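Local structure of putative succinylglutamate desuccinylase / aspartoacylase (Shewanella amazonensis, 3FMC) at residues 178-188 with 194-203. The protein is probably a zinc-dependent hydrolase acting on ester bonds, of the succinylglutamate desuccinylase/aspartoacylase family. Numbering follows the deposited sequence.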
loop_
_atom_site.group_PDB
_atom_site.type_symbol
_atom_site.label_atom_id
_atom_site.label_comp_id
_atom_site.label_asym_id
_atom_site.label_seq_id
_atom_site.Cartn_x
_atom_site.Cartn_y
_atom_site.Cartn_z
ATOM N N CYS C 178 24.604 8.810 0.363
ATOM C CA CYS C 178 26.023 8.531 0.217
ATOM C C CYS C 178 26.334 7.367 1.147
ATOM O O CYS C 178 25.481 6.900 1.906
ATOM C CB CYS C 178 26.891 9.777 0.552
ATOM S SG CYS C 178 26.936 10.257 2.205
ATOM N N LYS C 179 27.551 6.835 1.037
ATOM C CA LYS C 179 28.000 5.758 1.931
ATOM C C LYS C 179 28.359 6.384 3.292
ATOM O O LYS C 179 29.073 7.389 3.389
ATOM C CB LYS C 179 29.236 5.040 1.345
ATOM C CG LYS C 179 29.007 4.518 -0.020
ATOM C CD LYS C 179 30.184 3.696 -0.530
ATOM C CE LYS C 179 29.942 3.254 -1.930
ATOM N NZ LYS C 179 31.079 2.458 -2.434
ATOM N N HIS C 180 27.843 5.779 4.336
ATOM C CA HIS C 180 28.069 6.199 5.690
ATOM C C HIS C 180 28.099 5.003 6.628
ATOM O O HIS C 180 27.682 3.897 6.285
ATOM C CB HIS C 180 27.139 7.346 6.156
ATOM C CG HIS C 180 25.669 7.041 6.105
ATOM N ND1 HIS C 180 24.967 6.936 4.916
ATOM C CD2 HIS C 180 24.761 6.928 7.092
ATOM C CE1 HIS C 180 23.692 6.735 5.193
ATOM N NE2 HIS C 180 23.545 6.720 6.507
ATOM N N LEU C 181 28.593 5.244 7.814
ATOM C CA LEU C 181 28.805 4.199 8.805
ATOM C C LEU C 181 28.366 4.599 10.178
ATOM O O LEU C 181 28.596 5.751 10.602
ATOM C CB LEU C 181 30.294 3.901 8.875
ATOM C CG LEU C 181 30.908 2.904 9.867
ATOM C CD1 LEU C 181 30.521 1.426 9.566
ATOM C CD2 LEU C 181 32.481 3.030 9.925
ATOM N N TYR C 182 27.686 3.679 10.842
ATOM C CA TYR C 182 27.401 3.794 12.257
ATOM C C TYR C 182 28.456 2.941 12.999
ATOM O O TYR C 182 28.669 1.717 12.714
ATOM C CB TYR C 182 26.010 3.359 12.641
ATOM C CG TYR C 182 24.892 4.228 12.102
ATOM C CD1 TYR C 182 24.412 4.080 10.811
ATOM C CD2 TYR C 182 24.298 5.183 12.909
ATOM C CE1 TYR C 182 23.372 4.871 10.329
ATOM C CE2 TYR C 182 23.329 5.977 12.448
ATOM C CZ TYR C 182 22.832 5.833 11.176
ATOM O OH TYR C 182 21.792 6.647 10.773
ATOM N N CYS C 183 29.085 3.594 13.964
ATOM C CA CYS C 183 30.206 3.037 14.712
ATOM C C CYS C 183 30.041 3.442 16.166
ATOM O O CYS C 183 29.862 4.633 16.449
ATOM C CB CYS C 183 31.506 3.599 14.162
ATOM S SG CYS C 183 32.985 2.823 14.911
ATOM N N PRO C 184 30.095 2.477 17.096
ATOM C CA PRO C 184 29.984 2.788 18.518
ATOM C C PRO C 184 31.201 3.563 18.978
ATOM O O PRO C 184 32.305 3.339 18.470
ATOM C CB PRO C 184 29.981 1.436 19.206
ATOM C CG PRO C 184 29.972 0.410 18.096
ATOM C CD PRO C 184 30.242 1.037 16.822
ATOM N N GLU C 185 30.981 4.460 19.926
ATOM C CA GLU C 185 32.061 5.309 20.435
ATOM C C GLU C 185 33.252 4.513 20.939
ATOM O O GLU C 185 34.368 4.976 20.801
ATOM C CB GLU C 185 31.538 6.238 21.534
ATOM C CG GLU C 185 30.571 7.278 21.056
ATOM C CD GLU C 185 30.084 8.152 22.175
ATOM O OE1 GLU C 185 30.902 8.463 23.079
ATOM O OE2 GLU C 185 28.896 8.519 22.171
ATOM N N TYR C 186 33.034 3.315 21.494
ATOM C CA TYR C 186 34.135 2.494 22.023
ATOM C C TYR C 186 35.093 1.919 20.927
ATOM O O TYR C 186 36.179 1.422 21.266
ATOM C CB TYR C 186 33.629 1.354 22.928
ATOM C CG TYR C 186 32.922 0.247 22.185
ATOM C CD1 TYR C 186 33.637 -0.794 21.600
ATOM C CD2 TYR C 186 31.527 0.247 22.047
ATOM C CE1 TYR C 186 32.999 -1.788 20.880
ATOM C CE2 TYR C 186 30.874 -0.778 21.372
ATOM C CZ TYR C 186 31.613 -1.786 20.778
ATOM O OH TYR C 186 31.000 -2.807 20.083
ATOM N N GLU C 187 34.718 1.948 19.647
ATOM C CA GLU C 187 35.609 1.506 18.606
ATOM C C GLU C 187 35.671 2.481 17.457
ATOM O O GLU C 187 35.533 2.107 16.297
ATOM C CB GLU C 187 35.282 0.092 18.091
ATOM C CG GLU C 187 36.470 -0.531 17.331
ATOM C CD GLU C 187 36.138 -1.881 16.696
ATOM O OE1 GLU C 187 35.114 -2.449 17.097
ATOM O OE2 GLU C 187 36.886 -2.360 15.801
ATOM N N ARG C 188 35.918 3.742 17.799
ATOM C CA ARG C 188 36.102 4.805 16.818
ATOM C C ARG C 188 37.159 4.460 15.757
ATOM O O ARG C 188 37.028 4.825 14.584
ATOM C CB ARG C 188 36.467 6.085 17.561
ATOM C CG ARG C 188 36.882 7.189 16.634
ATOM C CD ARG C 188 36.999 8.480 17.362
ATOM N NE ARG C 188 37.766 9.402 16.554
ATOM C CZ ARG C 188 37.851 10.704 16.789
ATOM N NH1 ARG C 188 37.187 11.227 17.821
ATOM N NH2 ARG C 188 38.599 11.469 15.981
ATOM N N PHE C 194 37.427 0.888 6.984
ATOM C CA PHE C 194 36.450 0.819 5.913
ATOM C C PHE C 194 36.681 1.969 4.900
ATOM O O PHE C 194 37.451 2.888 5.184
ATOM C CB PHE C 194 35.016 0.865 6.479
ATOM C CG PHE C 194 34.687 -0.295 7.392
ATOM C CD1 PHE C 194 34.206 -1.491 6.875
ATOM C CD2 PHE C 194 34.859 -0.195 8.753
ATOM C CE1 PHE C 194 33.918 -2.558 7.719
ATOM C CE2 PHE C 194 34.547 -1.258 9.599
ATOM C CZ PHE C 194 34.069 -2.424 9.076
ATOM N N SER C 195 36.049 1.855 3.738
ATOM C CA SER C 195 36.099 2.843 2.649
ATOM C C SER C 195 34.806 3.701 2.667
ATOM O O SER C 195 34.062 3.794 1.673
ATOM C CB SER C 195 36.240 2.110 1.322
ATOM O OG SER C 195 37.442 1.341 1.342
ATOM N N ILE C 196 34.591 4.326 3.823
ATOM C CA ILE C 196 33.381 5.100 4.076
ATOM C C ILE C 196 33.750 6.505 4.571
ATOM O O ILE C 196 34.314 6.666 5.665
ATOM C CB ILE C 196 32.484 4.343 5.072
ATOM C CG1 ILE C 196 32.118 2.955 4.475
ATOM C CG2 ILE C 196 31.196 5.171 5.335
ATOM C CD1 ILE C 196 31.316 1.996 5.356
ATOM N N PRO C 197 33.380 7.527 3.786
ATOM C CA PRO C 197 33.771 8.915 4.092
ATOM C C PRO C 197 33.134 9.528 5.337
ATOM O O PRO C 197 33.722 10.404 5.938
ATOM C CB PRO C 197 33.391 9.664 2.796
ATOM C CG PRO C 197 32.264 8.898 2.197
ATOM C CD PRO C 197 32.553 7.437 2.568
ATOM N N TYR C 198 31.944 9.061 5.744
ATOM C CA TYR C 198 31.211 9.681 6.864
ATOM C C TYR C 198 30.748 8.683 7.892
ATOM O O TYR C 198 30.079 7.698 7.563
ATOM C CB TYR C 198 30.032 10.495 6.296
ATOM C CG TYR C 198 30.511 11.691 5.474
ATOM C CD1 TYR C 198 31.033 12.815 6.117
ATOM C CD2 TYR C 198 30.533 11.669 4.099
ATOM C CE1 TYR C 198 31.532 13.883 5.401
ATOM C CE2 TYR C 198 31.008 12.771 3.376
ATOM C CZ TYR C 198 31.514 13.859 4.052
ATOM O OH TYR C 198 31.994 14.979 3.379
ATOM N N THR C 199 31.088 8.937 9.148
ATOM C CA THR C 199 30.764 8.019 10.227
ATOM C C THR C 199 29.990 8.720 11.365
ATOM O O THR C 199 30.350 9.802 11.802
ATOM C CB THR C 199 32.045 7.360 10.816
ATOM O OG1 THR C 199 32.825 6.658 9.758
ATOM C CG2 THR C 199 31.685 6.437 11.977
ATOM N N LEU C 200 28.930 8.064 11.825
ATOM C CA LEU C 200 28.150 8.482 12.989
ATOM C C LEU C 200 28.641 7.663 14.169
ATOM O O LEU C 200 28.597 6.422 14.136
ATOM C CB LEU C 200 26.647 8.220 12.776
ATOM C CG LEU C 200 26.002 9.123 11.725
ATOM C CD1 LEU C 200 24.730 8.623 11.138
ATOM C CD2 LEU C 200 25.828 10.525 12.334
ATOM N N LEU C 201 29.179 8.343 15.179
ATOM C CA LEU C 201 29.628 7.718 16.428
ATOM C C LEU C 201 28.453 7.654 17.385
ATOM O O LEU C 201 27.849 8.684 17.754
ATOM C CB LEU C 201 30.821 8.490 17.015
ATOM C CG LEU C 201 32.091 8.569 16.156
ATOM C CD1 LEU C 201 33.108 9.545 16.737
ATOM C CD2 LEU C 201 32.708 7.183 15.975
ATOM N N ILE C 202 28.111 6.429 17.806
ATOM C CA ILE C 202 26.880 6.186 18.551
ATOM C C ILE C 202 27.141 5.701 19.971
ATOM O O ILE C 202 28.119 4.981 20.232
ATOM C CB ILE C 202 25.890 5.256 17.730
ATOM C CG1 ILE C 202 26.342 3.789 17.694
ATOM C CG2 ILE C 202 25.663 5.787 16.282
ATOM C CD1 ILE C 202 25.260 2.887 17.045
ATOM N N PRO C 203 26.272 6.097 20.911
ATOM C CA PRO C 203 26.468 5.801 22.318
ATOM C C PRO C 203 25.930 4.452 22.762
ATOM O O PRO C 203 25.327 3.716 21.971
ATOM C CB PRO C 203 25.661 6.890 23.002
ATOM C CG PRO C 203 24.513 7.125 22.079
ATOM C CD PRO C 203 25.060 6.909 20.690
HETATM O O HOH W 1 27.233 9.392 20.189
#
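Tyr182 has CG anti to its carbonyl carbon (chi1 -66°), and Leu200 shares this setting (chi1 -69°). Paired in register on one face of the sheet, the two side chains turn the same way and lie side by side. Leu200 CD1 lies 3.3 Å from Tyr182 CE2 and also touches CZ and OH. Ile202 CG2 meets the same ring at its edge, in plane, 3.7 Å from Tyr182 CD2. On the other face, Leu181 runs alongside Thr199, with Leu181 CD2 3.6 Å from Thr199 OG1. Thr199 CG2 also reaches Cys183 CB at 3.6 Å. Strands 179-184 and 198-202 are parallel neighbours in the catalytic domain. Their ladder includes a nearly head-on bond from Leu200 N to Leu181 O, 2.6 Å long. It ends with Glu185 N bonded to Ile202 O. One water donates to both Glu185 OE2 and Leu201 O. Strand 237-243 flanks 179-184, and Tyr182 also touches its Glu242. A sulfate ion, probably from the crystallisation liquor, lies about 5 Å from the Tyr182 side chain. An alanine in place of Tyr182 would probably leave Leu200 CD1 and Ile202 CG2 without the ring they pack against. His180 ND1 donates to Cys178 O at 3.1 Å from above the carbonyl plane, with that oxygen in the ring plane, which helps to set the ring's rotation.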